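Local coordinates for protein spartin (Homo sapiens, PDB 4U7I) that acts as a lipophagy receptor and lipid transfer protein in lipid droplet turnover, and binds the ESCRT-III protein IST1 through the MIT domain described here, at residues A[20-25]-A[39-43]; A[50-56]-A[69-75]. Numbering follows the deposited sequence.

Interaction 1 (A[20-25]-A[39-43]); sequences FVNKGL and YYKQG
Two helical segments, 20-25 of helix 5-29 and 39-43 of helix 33-51, pack antiparallel: their axes approach to 7.6 Å at a crossing angle of -160°. In register, Gly24 lies against Tyr39 (CA to CA 4.8 Å) and Phe20 against Gly43 (5.0 Å), so a glycine faces an aromatic residue at each point. A side chain on either glycine would collide with the partner helix: a CB on Gly24 would fall 2.5 Å from Tyr40 CD1, and one on Gly43 2.8 Å from Val21 CG2. Tyr39 (chi1 m) points at the first helix, its CB 3.4 Å from Phe20 O and 3.6 Å from Gly24 N. Lys23 folds over one face of the Tyr39 ring, with CE 3.7 Å from the ring centroid in a CH-pi contact and NZ 4.4 Å from it in an off-centre cation-pi contact; Tyr39 OH is hydrogen-bonded to Glu35. Phe20 (chi1 m) offers a ring face to Gln42, whose CB sits 4.0 Å from the ring centroid, while Tyr39 CD1 meets the ring edge at 4.2 Å from Phe20 CD1. The CA-to-CB bond of Tyr40 points away from helix 5-29, yet its ring reaches back along Gly24 and Leu25; Tyr40 OH lies 3.6 Å from Leu25 CD2 and is hydrogen-bonded to Asp28. No hydrogen bond joins the segments. Val82 of helix 63-90 packs on Val21 and Tyr40, which also touch the bound IST1 peptide. Close antiparallel packing of the first two helices is part of the three-helix bundle of the MIT domain.

Interaction 2 (A[50-56]-A[69-75]); sequences GISISSK and RQMQQKM
Residues 50-56 hold the C-terminal end of helix 33-51 and the loop that follows, extended at Ile53 and Ser54 (psi 122° and 129°); they run beside helical residues 69-75. Ile51 and Gln72 have CA atoms 5.3 Å apart, Ser55 and Arg69 6.4 Å. Gln72 (chi1 m, chi2 t) uses its whole amide: NE2 donates to Gly50 O at 2.9 Å and to Ile53 O at 2.8 Å, while OE1 accepts a very short 2.5 Å bond from Ser55 OG (chi1 p). One side chain thus satisfies two carbonyls and a hydroxyl where the helix gives way to loop. A turn earlier, Arg69 NH1 donates to Ser55 O at 2.9 Å and also to the carbonyl of His60, tying two points of the connection to helix 63-90. Apolar contacts close the other end: Met75 CE lies 3.9 Å from Gly50 CA, where a CB would clash, and Ile51 CG1 is 3.9 Å from Met75 CB. These hydrogen bonds from helix 63-90 to the preceding loop lie toward one end of the bundle, with Ile10 of helix 5-29 packing on both Ile53 and Gln72, and Leu79 of helix 63-90 on Ile51.

Interactions 1 and 2 follow one another along the chain, and helix 33-51 serves both: its middle packs on helix 5-29 in interaction 1, its C-terminal end and the following loop on helix 63-90 in interaction 2. Their centres are 19 Å apart, on opposite sides of the chain's centre, and their nearest atoms are about 7 Å apart, so the two do not touch. Together they join the second helix of the MIT domain to the first and the third, by ring and glycine packing in one place and mainly by side-chain-to-backbone hydrogen bonds in the other. Segments 20-25 and 69-75 also carry Asn22 and Lys74, which meet the IST1 peptide but take no part in these contacts.

Interaction 1 (A[20-25]-A[39-43])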
loop_
_atom_site.group_PDB
_atom_site.type_symbol
_atom_site.label_atom_id
_atom_site.label_comp_id
_atom_site.label_asym_id
_atom_site.label_seq_id
_atom_site.Cartn_x
_atom_site.Cartn_y
_atom_site.Cartn_z
ATOM N N PHE A 20 4.355 -6.103 2.405
ATOM C CA PHE A 20 3.282 -7.084 2.196
ATOM C C PHE A 20 2.648 -7.006 0.817
ATOM O O PHE A 20 2.332 -8.042 0.219
ATOM C CB PHE A 20 2.213 -6.937 3.287
ATOM C CG PHE A 20 2.620 -7.558 4.571
ATOM C CD1 PHE A 20 2.621 -8.935 4.701
ATOM C CD2 PHE A 20 3.068 -6.789 5.634
ATOM C CE1 PHE A 20 3.014 -9.538 5.864
ATOM C CE2 PHE A 20 3.469 -7.390 6.814
ATOM C CZ PHE A 20 3.445 -8.766 6.930
ATOM N N VAL A 21 2.496 -5.807 0.270
ATOM C CA VAL A 21 1.906 -5.700 -1.059
ATOM C C VAL A 21 2.876 -6.277 -2.094
ATOM O O VAL A 21 2.461 -6.958 -3.032
ATOM C CB VAL A 21 1.531 -4.259 -1.394
ATOM C CG1 VAL A 21 1.056 -4.171 -2.829
ATOM C CG2 VAL A 21 0.440 -3.794 -0.441
ATOM N N ASN A 22 4.172 -6.081 -1.879
ATOM C CA ASN A 22 5.174 -6.677 -2.758
ATOM C C ASN A 22 5.137 -8.204 -2.683
ATOM O O ASN A 22 5.211 -8.881 -3.716
ATOM C CB ASN A 22 6.573 -6.160 -2.407
ATOM C CG ASN A 22 7.654 -6.753 -3.288
ATOM O OD1 ASN A 22 7.699 -6.488 -4.491
ATOM N ND2 ASN A 22 8.534 -7.553 -2.697
ATOM N N LYS A 23 5.034 -8.751 -1.469
ATOM C CA LYS A 23 4.900 -10.204 -1.325
ATOM C C LYS A 23 3.634 -10.676 -2.040
ATOM O O LYS A 23 3.631 -11.696 -2.743
ATOM C CB LYS A 23 4.856 -10.617 0.144
ATOM C CG LYS A 23 6.178 -10.477 0.859
ATOM C CD LYS A 23 6.037 -10.833 2.336
ATOM C CE LYS A 23 5.516 -12.242 2.538
ATOM N NZ LYS A 23 6.505 -13.250 2.068
ATOM N N GLY A 24 2.561 -9.924 -1.865
ATOM C CA GLY A 24 1.306 -10.262 -2.513
ATOM C C GLY A 24 1.471 -10.296 -4.022
ATOM O O GLY A 24 1.030 -11.240 -4.677
ATOM N N LEU A 25 2.092 -9.263 -4.580
ATOM C CA LEU A 25 2.299 -9.220 -6.041
ATOM C C LEU A 25 3.222 -10.343 -6.517
ATOM O O LEU A 25 2.970 -10.956 -7.553
ATOM C CB LEU A 25 2.875 -7.875 -6.474
ATOM C CG LEU A 25 1.867 -6.736 -6.485
ATOM C CD1 LEU A 25 2.620 -5.424 -6.464
ATOM C CD2 LEU A 25 0.989 -6.857 -7.736
ATOM N N TYR A 39 -1.427 -11.834 1.859
ATOM C CA TYR A 39 -0.520 -10.695 1.953
ATOM C C TYR A 39 -1.230 -9.406 1.629
ATOM O O TYR A 39 -0.992 -8.388 2.276
ATOM C CB TYR A 39 0.678 -10.894 1.039
ATOM C CG TYR A 39 1.432 -12.159 1.358
ATOM C CD1 TYR A 39 1.669 -12.539 2.668
ATOM C CD2 TYR A 39 1.883 -12.984 0.347
ATOM C CE1 TYR A 39 2.349 -13.713 2.953
ATOM C CE2 TYR A 39 2.567 -14.145 0.618
ATOM C CZ TYR A 39 2.795 -14.511 1.916
ATOM O OH TYR A 39 3.469 -15.688 2.157
ATOM N N TYR A 40 -2.113 -9.438 0.632
ATOM C CA TYR A 40 -2.835 -8.234 0.266
ATOM C C TYR A 40 -3.654 -7.724 1.448
ATOM O O TYR A 40 -3.682 -6.517 1.712
ATOM C CB TYR A 40 -3.751 -8.475 -0.943
ATOM C CG TYR A 40 -3.064 -8.621 -2.294
ATOM C CD1 TYR A 40 -1.857 -7.985 -2.577
ATOM C CD2 TYR A 40 -3.646 -9.393 -3.295
ATOM C CE1 TYR A 40 -1.255 -8.115 -3.835
ATOM C CE2 TYR A 40 -3.037 -9.543 -4.537
ATOM C CZ TYR A 40 -1.849 -8.911 -4.800
ATOM O OH TYR A 40 -1.263 -9.065 -6.045
ATOM N N LYS A 41 -4.333 -8.629 2.152
ATOM C CA LYS A 41 -5.143 -8.206 3.287
ATOM C C LYS A 41 -4.260 -7.616 4.379
ATOM O O LYS A 41 -4.645 -6.648 5.032
ATOM C CB LYS A 41 -5.976 -9.367 3.833
ATOM C CG LYS A 41 -7.158 -9.715 2.939
ATOM C CD LYS A 41 -8.030 -10.805 3.531
ATOM C CE LYS A 41 -7.354 -12.142 3.458
ATOM N N GLN A 42 -3.075 -8.184 4.579
ATOM C CA GLN A 42 -2.179 -7.616 5.578
ATOM C C GLN A 42 -1.724 -6.243 5.122
ATOM O O GLN A 42 -1.651 -5.313 5.923
ATOM C CB GLN A 42 -0.979 -8.527 5.843
ATOM C CG GLN A 42 -1.380 -9.847 6.458
ATOM C CD GLN A 42 -0.193 -10.697 6.812
ATOM O OE1 GLN A 42 0.580 -10.355 7.711
ATOM N NE2 GLN A 42 -0.028 -11.812 6.100
ATOM N N GLY A 43 -1.450 -6.103 3.827
ATOM C CA GLY A 43 -1.020 -4.822 3.300
ATOM C C GLY A 43 -2.095 -3.761 3.489
ATOM O O GLY A 43 -1.801 -2.632 3.880
#

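Interaction 2 (A[50-56]-A[69-75])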
loop_
_atom_site.group_PDB
_atom_site.type_symbol
_atom_site.label_atom_id
_atom_site.label_comp_id
_atom_site.label_asym_id
_atom_site.label_seq_id
_atom_site.Cartn_x
_atom_site.Cartn_y
_atom_site.Cartn_z
ATOM N N GLY A 50 -1.677 3.991 8.010
ATOM C CA GLY A 50 -0.823 5.091 7.584
ATOM C C GLY A 50 -1.640 6.245 7.028
ATOM O O GLY A 50 -1.347 7.410 7.284
ATOM N N ILE A 51 -2.682 5.914 6.274
ATOM C CA ILE A 51 -3.527 6.919 5.632
ATOM C C ILE A 51 -4.367 7.658 6.673
ATOM O O ILE A 51 -4.704 8.835 6.505
ATOM C CB ILE A 51 -4.427 6.261 4.560
ATOM C CG1 ILE A 51 -3.568 5.815 3.377
ATOM C CG2 ILE A 51 -5.510 7.213 4.081
ATOM C CD1 ILE A 51 -4.242 4.763 2.479
ATOM N N SER A 52 -4.675 6.979 7.773
ATOM C CA SER A 52 -5.590 7.530 8.778
ATOM C C SER A 52 -5.002 8.676 9.604
ATOM O O SER A 52 -5.740 9.388 10.284
ATOM C CB SER A 52 -6.035 6.425 9.726
ATOM O OG SER A 52 -4.978 6.098 10.614
ATOM N N ILE A 53 -3.683 8.851 9.559
ATOM C CA ILE A 53 -3.030 9.847 10.404
ATOM C C ILE A 53 -3.238 11.264 9.860
ATOM O O ILE A 53 -2.890 11.547 8.722
ATOM C CB ILE A 53 -1.517 9.564 10.528
ATOM C CG1 ILE A 53 -1.282 8.130 11.020
ATOM C CG2 ILE A 53 -0.856 10.610 11.420
ATOM C CD1 ILE A 53 -1.952 7.827 12.340
ATOM N N SER A 54 -3.829 12.138 10.672
ATOM C CA SER A 54 -4.047 13.533 10.286
ATOM C C SER A 54 -2.706 14.175 9.943
ATOM O O SER A 54 -1.757 14.056 10.713
ATOM C CB SER A 54 -4.750 14.301 11.416
ATOM O OG SER A 54 -4.914 15.678 11.097
ATOM N N SER A 55 -2.614 14.824 8.782
ATOM C CA SER A 55 -1.323 15.341 8.328
ATOM C C SER A 55 -1.399 16.700 7.623
ATOM O O SER A 55 -0.442 17.109 6.968
ATOM C CB SER A 55 -0.648 14.323 7.401
ATOM O OG SER A 55 -1.488 13.980 6.306
ATOM N N LYS A 56 -2.523 17.397 7.767
ATOM C CA LYS A 56 -2.680 18.733 7.177
ATOM C C LYS A 56 -2.943 19.850 8.190
ATOM O O LYS A 56 -3.405 20.929 7.816
ATOM C CB LYS A 56 -3.822 18.723 6.167
ATOM C CG LYS A 56 -3.493 18.058 4.863
ATOM C CD LYS A 56 -4.635 18.236 3.876
ATOM C CE LYS A 56 -5.967 17.861 4.495
ATOM N NZ LYS A 56 -7.010 17.634 3.464
ATOM N N ARG A 69 3.124 13.323 4.056
ATOM C CA ARG A 69 1.956 13.475 3.195
ATOM C C ARG A 69 2.178 12.721 1.893
ATOM O O ARG A 69 1.272 12.046 1.399
ATOM C CB ARG A 69 1.660 14.959 2.923
ATOM C CG ARG A 69 1.047 15.668 4.127
ATOM C CD ARG A 69 0.626 17.108 3.809
ATOM N NE ARG A 69 1.743 18.040 3.674
ATOM C CZ ARG A 69 2.256 18.736 4.684
ATOM N NH1 ARG A 69 1.745 18.612 5.904
ATOM N NH2 ARG A 69 3.272 19.569 4.479
ATOM N N GLN A 70 3.379 12.813 1.336
ATOM C CA GLN A 70 3.630 12.159 0.043
ATOM C C GLN A 70 3.585 10.643 0.203
ATOM O O GLN A 70 3.139 9.913 -0.695
ATOM C CB GLN A 70 4.967 12.620 -0.546
ATOM C CG GLN A 70 4.964 14.117 -0.885
ATOM C CD GLN A 70 6.042 14.518 -1.868
ATOM O OE1 GLN A 70 6.876 13.702 -2.258
ATOM N NE2 GLN A 70 6.026 15.784 -2.282
ATOM N N MET A 71 4.030 10.162 1.353
ATOM C CA MET A 71 3.895 8.742 1.646
ATOM C C MET A 71 2.431 8.337 1.661
ATOM O O MET A 71 2.063 7.275 1.153
ATOM C CB MET A 71 4.541 8.402 2.984
ATOM C CG MET A 71 6.047 8.378 2.925
ATOM S SD MET A 71 6.729 7.777 4.484
ATOM C CE MET A 71 8.472 7.757 4.089
ATOM N N GLN A 72 1.589 9.182 2.250
ATOM C CA GLN A 72 0.176 8.856 2.329
ATOM C C GLN A 72 -0.471 8.910 0.953
ATOM O O GLN A 72 -1.384 8.130 0.670
ATOM C CB GLN A 72 -0.539 9.795 3.287
ATOM C CG GLN A 72 -0.143 9.583 4.744
ATOM C CD GLN A 72 -0.752 10.638 5.640
ATOM O OE1 GLN A 72 -0.675 11.826 5.339
ATOM N NE2 GLN A 72 -1.372 10.213 6.736
ATOM N N GLN A 73 -0.002 9.826 0.104
ATOM C CA GLN A 73 -0.465 9.881 -1.283
ATOM C C GLN A 73 -0.237 8.536 -1.948
ATOM O O GLN A 73 -1.147 7.968 -2.562
ATOM C CB GLN A 73 0.255 10.968 -2.084
ATOM C CG GLN A 73 -0.190 11.005 -3.538
ATOM C CD GLN A 73 0.306 12.210 -4.305
ATOM O OE1 GLN A 73 0.893 13.140 -3.740
ATOM N NE2 GLN A 73 0.055 12.210 -5.610
ATOM N N LYS A 74 0.985 8.032 -1.812
ATOM C CA LYS A 74 1.365 6.764 -2.426
ATOM C C LYS A 74 0.525 5.632 -1.866
ATOM O O LYS A 74 0.085 4.738 -2.596
ATOM C CB LYS A 74 2.847 6.464 -2.192
ATOM C CG LYS A 74 3.811 7.414 -2.882
ATOM C CD LYS A 74 3.672 7.344 -4.388
ATOM C CE LYS A 74 4.782 8.126 -5.068
ATOM N NZ LYS A 74 4.532 8.275 -6.524
ATOM N N MET A 75 0.310 5.663 -0.557
ATOM C CA MET A 75 -0.441 4.609 0.097
ATOM C C MET A 75 -1.900 4.601 -0.340
ATOM O O MET A 75 -2.488 3.530 -0.504
ATOM C CB MET A 75 -0.315 4.743 1.618
ATOM C CG MET A 75 1.062 4.321 2.112
ATOM S SD MET A 75 1.155 4.068 3.892
ATOM C CE MET A 75 1.327 5.755 4.436
#